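Local coordinates for protein probable TonB-dependent receptor (PDB 4K3F) that probably serves as the periplasmic methionine-binding lipoprotein of a transport system, and holds selenomethionine in this crystal, at residues T78-G86 / Y232-F240; L117-L128 / K132-D143. All coordinates share one frame; numbering follows the deposited sequence. Where two conformers were deposited one is given.

Interaction 1 and interaction 2 lie in different parts of a two-lobed fold, their centres about 23 Å apart. Interaction 1 is at the edge of the six-stranded sheet, where strand 237-238 at the C-terminus pairs with strand 75-82. Residues 83-86 then lead into strand 86-88 of the five-stranded sheet, which belongs to the other lobe. Interaction 2 comes between the two segments of interaction 1 in chain order. It joins helix 110-122 to the two-stranded sheet of 127-128 and 141-143. The two contacts touch where Leu119 CD2 packs on Leu85 O at 3.4 Å. Interaction 1 thus lies at a crossing between the lobes, where Glu83 reaches the selenomethionine, while interaction 2 is packing within one lobe.

Interaction 1. Residues T78-G86 / Y232-F240; sequences TGVHIEPLG and YKGAVVPAF. With MSE (selenomethionine), chain B.
An antiparallel edge pairing, where the C-terminal strand 237-238 joins the end of strand 75-82, carries this contact beside the ligand pocket. Ile82 and Val237 form the hydrogen-bonded pair. Ile82 N donates to Val237 O at 2.7 Å, and Val237 N returns a nearly straight bond to Ile82 O (2.8 Å, 177°). Both run in the carbonyl planes. A third bond, Ala239 N to Val80 O, arrives from above the carbonyl plane at 3.0 Å. The ring edge of Phe240 also meets Val80 O.

Ile82 CD1 packs on Ala239 CB at 3.8 Å. On the His81 side, Val236 CG1, anti to its backbone N (chi1 -180°), thereby meets the imidazole obliquely, 3.4 Å from His81 CD2.

His81 NE2 donates to Glu83 OE2 at 2.8 Å, in the ring plane and on the anti lone pair. This bond would restrain the carboxylate's rotation. Glu83 OE1 accepts from the selenomethionine amino N at 2.6 Å. His81 is thus a second-shell residue behind Glu83. One water bridges Pro84 O and Ala235 O. The arrangement fits a periplasmic binding protein of the NlpA family, with an acidic residue receiving the ligand's amino group where the chain leaves one lobe for the other.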
loop_
_atom_site.group_PDB
_atom_site.type_symbol
_atom_site.label_atom_id
_atom_site.label_comp_id
_atom_site.label_asym_id
_atom_site.label_seq_id
_atom_site.Cartn_x
_atom_site.Cartn_y
_atom_site.Cartn_z
ATOM N N THR A 78 -9.797 6.954 -8.671
ATOM C CA THR A 78 -10.464 7.198 -7.399
ATOM C C THR A 78 -9.747 6.528 -6.267
ATOM O O THR A 78 -8.970 5.594 -6.484
ATOM C CB THR A 78 -11.932 6.737 -7.429
ATOM O OG1 THR A 78 -12.648 7.387 -6.365
ATOM C CG2 THR A 78 -12.087 5.231 -7.282
ATOM N N GLY A 79 -9.972 7.042 -5.061
ATOM C CA GLY A 79 -9.394 6.487 -3.872
ATOM C C GLY A 79 -10.353 5.517 -3.228
ATOM O O GLY A 79 -11.569 5.675 -3.295
ATOM N N VAL A 80 -9.817 4.480 -2.625
ATOM C CA VAL A 80 -10.623 3.442 -2.074
ATOM C C VAL A 80 -10.431 3.235 -0.585
ATOM O O VAL A 80 -11.411 3.236 0.145
ATOM C CB VAL A 80 -10.444 2.118 -2.827
ATOM C CG1 VAL A 80 -11.414 1.083 -2.267
ATOM C CG2 VAL A 80 -10.705 2.272 -4.318
ATOM N N HIS A 81 -9.190 3.006 -0.142
ATOM C CA HIS A 81 -8.919 2.652 1.231
ATOM C C HIS A 81 -7.523 3.041 1.639
ATOM O O HIS A 81 -6.684 3.364 0.788
ATOM C CB HIS A 81 -9.107 1.142 1.468
ATOM C CG HIS A 81 -8.062 0.293 0.820
ATOM N ND1 HIS A 81 -8.213 -0.310 -0.407
ATOM C CD2 HIS A 81 -6.825 -0.053 1.248
ATOM C CE1 HIS A 81 -7.121 -0.987 -0.703
ATOM N NE2 HIS A 81 -6.262 -0.842 0.286
ATOM N N ILE A 82 -7.295 3.016 2.944
ATOM C CA ILE A 82 -5.961 3.277 3.497
ATOM C C ILE A 82 -5.548 2.027 4.242
ATOM O O ILE A 82 -6.401 1.338 4.838
ATOM C CB ILE A 82 -5.952 4.502 4.471
ATOM C CG1 ILE A 82 -6.556 5.735 3.795
ATOM C CG2 ILE A 82 -4.549 4.851 4.920
ATOM C CD1 ILE A 82 -7.849 6.171 4.445
ATOM N N GLU A 83 -4.256 1.727 4.225
ATOM C CA GLU A 83 -3.675 0.571 4.941
ATOM C C GLU A 83 -2.619 1.088 5.889
ATOM O O GLU A 83 -1.450 1.105 5.544
ATOM C CB GLU A 83 -2.976 -0.384 3.958
ATOM C CG GLU A 83 -3.890 -1.057 2.988
ATOM C CD GLU A 83 -3.171 -1.852 1.895
ATOM O OE1 GLU A 83 -1.946 -2.195 1.998
ATOM O OE2 GLU A 83 -3.848 -2.116 0.918
ATOM N N PRO A 84 -3.012 1.530 7.090
ATOM C CA PRO A 84 -1.994 2.097 7.980
ATOM C C PRO A 84 -0.804 1.158 8.180
ATOM O O PRO A 84 -0.969 -0.023 8.519
ATOM C CB PRO A 84 -2.762 2.348 9.264
ATOM C CG PRO A 84 -4.137 2.647 8.772
ATOM C CD PRO A 84 -4.358 1.674 7.621
ATOM N N LEU A 85 0.384 1.677 7.928
ATOM C CA LEU A 85 1.603 0.851 7.944
ATOM C C LEU A 85 2.054 0.620 9.378
ATOM O O LEU A 85 2.154 1.581 10.169
ATOM C CB LEU A 85 2.689 1.564 7.166
ATOM C CG LEU A 85 3.895 0.641 6.966
ATOM C CD1 LEU A 85 4.221 0.551 5.510
ATOM C CD2 LEU A 85 4.994 1.202 7.796
ATOM N N GLY A 86 2.355 -0.642 9.691
ATOM C CA GLY A 86 2.845 -1.036 10.974
ATOM C C GLY A 86 4.307 -1.458 11.005
ATOM O O GLY A 86 4.897 -1.876 9.986
ATOM N N TYR A 232 -11.576 -6.776 7.395
ATOM C CA TYR A 232 -10.223 -6.429 7.817
ATOM C C TYR A 232 -10.162 -5.835 9.219
ATOM O O TYR A 232 -9.067 -5.624 9.724
ATOM C CB TYR A 232 -9.560 -5.518 6.754
ATOM C CG TYR A 232 -9.623 -6.135 5.381
ATOM C CD1 TYR A 232 -8.858 -7.254 5.059
ATOM C CD2 TYR A 232 -10.489 -5.634 4.410
ATOM C CE1 TYR A 232 -8.936 -7.845 3.810
ATOM C CE2 TYR A 232 -10.600 -6.227 3.173
ATOM C CZ TYR A 232 -9.828 -7.333 2.879
ATOM O OH TYR A 232 -9.945 -7.910 1.654
ATOM N N LYS A 233 -11.314 -5.513 9.802
ATOM C CA LYS A 233 -11.409 -5.173 11.245
ATOM C C LYS A 233 -10.410 -4.055 11.637
ATOM O O LYS A 233 -9.681 -4.131 12.647
ATOM C CB LYS A 233 -11.212 -6.408 12.086
ATOM C CG LYS A 233 -12.345 -7.411 11.944
ATOM C CD LYS A 233 -11.943 -8.715 12.587
ATOM C CE LYS A 233 -13.114 -9.677 12.616
ATOM N NZ LYS A 233 -12.805 -10.896 13.416
ATOM N N GLY A 234 -10.396 -3.015 10.808
ATOM C CA GLY A 234 -9.615 -1.820 11.090
ATOM C C GLY A 234 -8.226 -1.818 10.462
ATOM O O GLY A 234 -7.567 -0.780 10.435
ATOM N N ALA A 235 -7.754 -2.955 9.943
ATOM C CA ALA A 235 -6.439 -2.973 9.272
ATOM C C ALA A 235 -6.456 -2.262 7.926
ATOM O O ALA A 235 -5.387 -1.791 7.417
ATOM C CB ALA A 235 -5.988 -4.406 9.090
ATOM N N VAL A 236 -7.651 -2.201 7.330
ATOM C CA VAL A 236 -7.906 -1.542 6.057
ATOM C C VAL A 236 -9.076 -0.606 6.316
ATOM O O VAL A 236 -10.115 -1.042 6.840
ATOM C CB VAL A 236 -8.213 -2.548 4.938
ATOM C CG1 VAL A 236 -8.468 -1.847 3.615
ATOM C CG2 VAL A 236 -7.070 -3.541 4.828
ATOM N N VAL A 237 -8.849 0.682 6.080
ATOM C CA VAL A 237 -9.800 1.719 6.413
ATOM C C VAL A 237 -10.408 2.290 5.136
ATOM O O VAL A 237 -9.665 2.754 4.244
ATOM C CB VAL A 237 -9.082 2.831 7.190
ATOM C CG1 VAL A 237 -10.035 3.969 7.525
ATOM C CG2 VAL A 237 -8.422 2.283 8.444
ATOM N N PRO A 238 -11.744 2.269 4.990
ATOM C CA PRO A 238 -12.329 2.919 3.854
ATOM C C PRO A 238 -11.971 4.418 3.769
ATOM O O PRO A 238 -11.930 5.118 4.799
ATOM C CB PRO A 238 -13.827 2.759 4.079
ATOM C CG PRO A 238 -13.989 1.675 5.092
ATOM C CD PRO A 238 -12.750 1.686 5.912
ATOM N N ALA A 239 -11.758 4.906 2.552
ATOM C CA ALA A 239 -11.307 6.264 2.313
ATOM C C ALA A 239 -12.436 7.077 1.681
ATOM O O ALA A 239 -12.206 7.898 0.806
ATOM C CB ALA A 239 -10.092 6.243 1.404
ATOM N N PHE A 240 -13.657 6.780 2.098
ATOM C CA PHE A 240 -14.835 7.436 1.545
ATOM C C PHE A 240 -15.965 7.309 2.572
ATOM O O PHE A 240 -15.812 6.659 3.630
ATOM C CB PHE A 240 -15.199 6.848 0.148
ATOM C CG PHE A 240 -15.531 5.384 0.170
ATOM C CD1 PHE A 240 -16.828 4.951 0.438
ATOM C CD2 PHE A 240 -14.549 4.440 0.007
ATOM C CE1 PHE A 240 -17.127 3.604 0.492
ATOM C CE2 PHE A 240 -14.836 3.081 0.053
ATOM C CZ PHE A 240 -16.132 2.665 0.289
ATOM O OXT PHE A 240 -17.053 7.849 2.334
HETATM N N MSE B 300 -1.131 -1.468 -0.374
HETATM C CA MSE B 300 0.197 -0.811 -0.201
HETATM C C MSE B 300 0.048 0.185 0.943
HETATM O O MSE B 300 -0.954 0.905 1.001
HETATM O OXT MSE B 300 0.933 0.283 1.801
HETATM C CB MSE B 300 0.660 -0.103 -1.485
HETATM C CG MSE B 300 2.018 0.539 -1.335
HETATM SE SE MSE B 300 2.465 1.573 -2.944
HETATM C CE MSE B 300 2.675 0.163 -4.183
HETATM O O HOH W 1 -3.267 -1.423 9.163
#

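Interaction 2. Residues L117-L128 / K132-D143; sequences LLLLDKAGVIKL and KSITATPKDIVD
Lys127 pairs antiparallel with Asp143, and a classic beta bulge sets both Val142 and Asp143 against Lys127. Lys127 N donates to Asp143 O at 3.0 Å, in the carbonyl plane and on a lone pair. Lys127 O takes Val142 N at 2.8 Å and Asp143 N in a weak, longer bond. CA-H...O contacts from Ile141 CA to Lys127 O and from Leu128 CA to Asp140 O continue the pairing.

Between strands and helix the packing is mainly apolar. Ile126 CD1 meets Ile141 CD1 at 3.7 Å, the two side chains crossing at about a right angle. With CG anti to its carbonyl carbon (chi1 -65°), Leu128 spreads its methyls, CD1 to Ala136 CB and CD2 to Ile141 CG1. From the helix, Leu117 CD1 presses on the Thr137-Pro138 peptide, 3.3 Å from Thr137 C. Leu118 divides its branches: CD1 touches Ile134 CG2, and CD2 lies 3.6 Å from Lys132 CE.

Asp121 ties helix to strand. Its OD2 accepts the straight bond from Leu128 N (2.8 Å, 178°) on the anti lone pair. A water donates to the same OD2 and to Leu128 O, and accepts from Lys132 NZ. Lys132 NZ stays 4.5 Å from Asp121 OD1, beyond a salt bridge, though the opposite charges may still attract.

A Schellman motif at Gly124 turns the chain after helix 110-122. Leu117 and Leu120 pack on strand 103-107, while Pro138 and Ile141 rest on Ile150 of strand 149-153. The small two-stranded sheet thus lies against the helix and beside the edge strand of the five-stranded sheet.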
loop_
_atom_site.group_PDB
_atom_site.type_symbol
_atom_site.label_atom_id
_atom_site.label_comp_id
_atom_site.label_asym_id
_atom_site.label_seq_id
_atom_site.Cartn_x
_atom_site.Cartn_y
_atom_site.Cartn_z
ATOM N N LEU A 117 10.309 5.716 7.291
ATOM C CA LEU A 117 11.146 6.592 8.113
ATOM C C LEU A 117 10.272 7.597 8.888
ATOM O O LEU A 117 10.561 7.930 10.046
ATOM C CB LEU A 117 12.164 7.325 7.257
ATOM C CG LEU A 117 13.275 6.441 6.698
ATOM C CD1 LEU A 117 14.089 7.200 5.650
ATOM C CD2 LEU A 117 14.182 5.969 7.827
ATOM N N LEU A 118 9.222 8.097 8.244
ATOM C CA LEU A 118 8.305 9.016 8.929
ATOM C C LEU A 118 7.580 8.367 10.108
ATOM O O LEU A 118 7.367 9.019 11.131
ATOM C CB LEU A 118 7.292 9.616 7.944
ATOM C CG LEU A 118 7.897 10.631 6.966
ATOM C CD1 LEU A 118 6.837 11.083 5.976
ATOM C CD2 LEU A 118 8.464 11.840 7.663
ATOM N N LEU A 119 7.218 7.094 9.981
ATOM C CA LEU A 119 6.623 6.351 11.101
ATOM C C LEU A 119 7.663 6.207 12.213
ATOM O O LEU A 119 7.343 6.385 13.398
ATOM C CB LEU A 119 6.109 4.960 10.654
ATOM C CG LEU A 119 5.513 4.129 11.793
ATOM C CD1 LEU A 119 4.371 4.881 12.501
ATOM C CD2 LEU A 119 5.080 2.748 11.309
ATOM N N LEU A 120 8.911 5.879 11.868
ATOM C CA LEU A 120 9.966 5.795 12.902
ATOM C C LEU A 120 10.128 7.151 13.611
ATOM O O LEU A 120 10.360 7.225 14.844
ATOM C CB LEU A 120 11.310 5.346 12.324
ATOM C CG LEU A 120 11.311 3.934 11.759
ATOM C CD1 LEU A 120 12.629 3.593 11.049
ATOM C CD2 LEU A 120 11.042 2.932 12.859
ATOM N N ASP A 121 10.011 8.235 12.846
ATOM C CA ASP A 121 10.096 9.576 13.430
ATOM C C ASP A 121 8.882 9.825 14.363
ATOM O O ASP A 121 9.032 10.281 15.513
ATOM C CB ASP A 121 10.256 10.613 12.314
ATOM C CG ASP A 121 10.202 12.074 12.823
ATOM O OD1 ASP A 121 9.094 12.571 13.181
ATOM O OD2 ASP A 121 11.256 12.736 12.809
ATOM N N LYS A 122 7.688 9.492 13.886
ATOM C CA LYS A 122 6.486 9.700 14.687
ATOM C C LYS A 122 6.573 8.934 15.996
ATOM O O LYS A 122 6.190 9.451 17.039
ATOM C CB LYS A 122 5.239 9.237 13.933
ATOM C CG LYS A 122 3.967 9.807 14.526
ATOM C CD LYS A 122 2.727 9.169 13.936
ATOM C CE LYS A 122 1.498 9.979 14.320
ATOM N NZ LYS A 122 0.344 9.617 13.465
ATOM N N ALA A 123 7.106 7.714 15.931
ATOM C CA ALA A 123 7.197 6.818 17.074
ATOM C C ALA A 123 8.389 7.112 18.002
ATOM O O ALA A 123 8.513 6.484 19.052
ATOM C CB ALA A 123 7.300 5.422 16.578
ATOM N N GLY A 124 9.242 8.057 17.609
ATOM C CA GLY A 124 10.344 8.515 18.447
ATOM C C GLY A 124 11.567 7.633 18.450
ATOM O O GLY A 124 12.395 7.753 19.345
ATOM N N VAL A 125 11.703 6.759 17.462
ATOM C CA VAL A 125 12.864 5.894 17.319
ATOM C C VAL A 125 14.064 6.665 16.786
ATOM O O VAL A 125 15.185 6.511 17.286
ATOM C CB VAL A 125 12.508 4.701 16.378
ATOM C CG1 VAL A 125 13.704 3.799 16.076
ATOM C CG2 VAL A 125 11.402 3.885 17.000
ATOM N N ILE A 126 13.819 7.501 15.783
ATOM C CA ILE A 126 14.817 8.402 15.233
ATOM C C ILE A 126 14.150 9.744 15.095
ATOM O O ILE A 126 12.945 9.882 15.343
ATOM C CB ILE A 126 15.282 7.983 13.826
ATOM C CG1 ILE A 126 14.097 8.087 12.865
ATOM C CG2 ILE A 126 15.925 6.592 13.841
ATOM C CD1 ILE A 126 14.328 7.504 11.490
ATOM N N LYS A 127 14.920 10.736 14.676
ATOM C CA LYS A 127 14.355 12.013 14.292
ATOM C C LYS A 127 14.868 12.361 12.881
ATOM O O LYS A 127 16.037 12.134 12.562
ATOM C CB LYS A 127 14.682 13.103 15.307
ATOM C CG LYS A 127 13.953 14.395 14.997
ATOM C CD LYS A 127 13.957 15.356 16.170
ATOM C CE LYS A 127 12.634 16.086 16.232
ATOM N NZ LYS A 127 12.375 16.825 14.980
ATOM N N LEU A 128 13.944 12.816 12.027
ATOM C CA LEU A 128 14.277 13.318 10.703
ATOM C C LEU A 128 14.403 14.847 10.693
ATOM O O LEU A 128 13.808 15.533 11.536
ATOM C CB LEU A 128 13.188 12.911 9.715
ATOM C CG LEU A 128 13.015 11.402 9.444
ATOM C CD1 LEU A 128 11.731 11.190 8.670
ATOM C CD2 LEU A 128 14.200 10.845 8.664
ATOM N N LYS A 132 11.940 17.818 6.196
ATOM C CA LYS A 132 11.808 16.558 5.467
ATOM C C LYS A 132 10.517 16.492 4.642
ATOM O O LYS A 132 9.511 17.080 5.001
ATOM C CB LYS A 132 11.953 15.348 6.376
ATOM C CG LYS A 132 10.668 14.897 7.036
ATOM C CD LYS A 132 10.312 15.727 8.233
ATOM C CE LYS A 132 9.193 15.092 9.032
ATOM N NZ LYS A 132 8.856 15.903 10.225
ATOM N N SER A 133 10.572 15.714 3.558
ATOM C CA SER A 133 9.410 15.413 2.741
ATOM C C SER A 133 9.027 13.967 2.955
ATOM O O SER A 133 9.718 13.249 3.680
ATOM C CB SER A 133 9.738 15.645 1.255
ATOM O OG SER A 133 10.529 14.585 0.773
ATOM N N ILE A 134 7.956 13.507 2.295
ATOM C CA ILE A 134 7.552 12.111 2.400
ATOM C C ILE A 134 8.434 11.136 1.557
ATOM O O ILE A 134 8.244 9.938 1.632
ATOM C CB ILE A 134 6.045 11.901 2.170
ATOM C CG1 ILE A 134 5.685 12.150 0.704
ATOM C CG2 ILE A 134 5.235 12.766 3.151
ATOM C CD1 ILE A 134 4.303 11.667 0.330
ATOM N N THR A 135 9.441 11.668 0.856
ATOM C CA THR A 135 10.460 10.812 0.257
ATOM C C THR A 135 11.802 10.974 1.000
ATOM O O THR A 135 12.873 10.887 0.391
ATOM C CB THR A 135 10.616 11.035 -1.249
ATOM O OG1 THR A 135 10.584 12.435 -1.535
ATOM C CG2 THR A 135 9.453 10.408 -1.996
ATOM N N ALA A 136 11.740 11.209 2.310
ATOM C CA ALA A 136 12.932 11.200 3.123
ATOM C C ALA A 136 13.720 9.920 2.948
ATOM O O ALA A 136 13.150 8.859 2.661
ATOM C CB ALA A 136 12.580 11.409 4.588
ATOM N N THR A 137 15.037 10.032 3.129
ATOM C CA THR A 137 15.944 8.892 3.111
ATOM C C THR A 137 16.726 8.833 4.419
ATOM O O THR A 137 16.697 9.786 5.190
ATOM C CB THR A 137 16.957 9.010 1.960
ATOM O OG1 THR A 137 17.868 10.085 2.219
ATOM C CG2 THR A 137 16.223 9.234 0.632
ATOM N N PRO A 138 17.439 7.723 4.665
ATOM C CA PRO A 138 18.265 7.645 5.882
ATOM C C PRO A 138 19.277 8.753 6.067
ATOM O O PRO A 138 19.644 9.050 7.218
ATOM C CB PRO A 138 18.941 6.286 5.739
ATOM C CG PRO A 138 17.928 5.464 5.011
ATOM C CD PRO A 138 17.408 6.423 3.978
ATOM N N LYS A 139 19.722 9.379 4.978
ATOM C CA LYS A 139 20.555 10.571 5.021
ATOM C C LYS A 139 19.921 11.785 5.723
ATOM O O LYS A 139 20.635 12.698 6.151
ATOM C CB LYS A 139 20.950 11.005 3.602
ATOM N N ASP A 140 18.597 11.799 5.807
ATOM C CA ASP A 140 17.830 12.851 6.461
ATOM C C ASP A 140 17.634 12.645 7.966
ATOM O O ASP A 140 16.992 13.470 8.617
ATOM C CB ASP A 140 16.463 12.965 5.773
ATOM C CG ASP A 140 16.604 13.330 4.313
ATOM O OD1 ASP A 140 17.585 14.025 3.981
ATOM O OD2 ASP A 140 15.753 12.902 3.500
ATOM N N ILE A 141 18.206 11.571 8.523
ATOM C CA ILE A 141 18.138 11.334 9.965
ATOM C C ILE A 141 19.100 12.300 10.664
ATOM O O ILE A 141 20.300 12.375 10.313
ATOM C CB ILE A 141 18.449 9.847 10.308
ATOM C CG1 ILE A 141 17.368 8.906 9.755
ATOM C CG2 ILE A 141 18.596 9.605 11.806
ATOM C CD1 ILE A 141 17.666 7.420 9.891
ATOM N N VAL A 142 18.548 13.040 11.631
ATOM C CA VAL A 142 19.317 13.994 12.437
ATOM C C VAL A 142 19.573 13.532 13.879
ATOM O O VAL A 142 20.372 14.126 14.564
ATOM C CB VAL A 142 18.674 15.398 12.459
ATOM C CG1 VAL A 142 18.630 15.969 11.045
ATOM C CG2 VAL A 142 17.302 15.411 13.109
ATOM N N ASP A 143 18.865 12.512 14.337
ATOM C CA ASP A 143 19.025 11.949 15.690
ATOM C C ASP A 143 18.819 10.431 15.633
ATOM O O ASP A 143 17.796 9.947 15.181
ATOM C CB ASP A 143 18.022 12.580 16.626
ATOM C CG ASP A 143 18.340 12.381 18.112
ATOM O OD1 ASP A 143 19.489 12.214 18.544
ATOM O OD2 ASP A 143 17.381 12.384 18.883
HETATM O O HOH W 2 11.196 15.316 12.313
#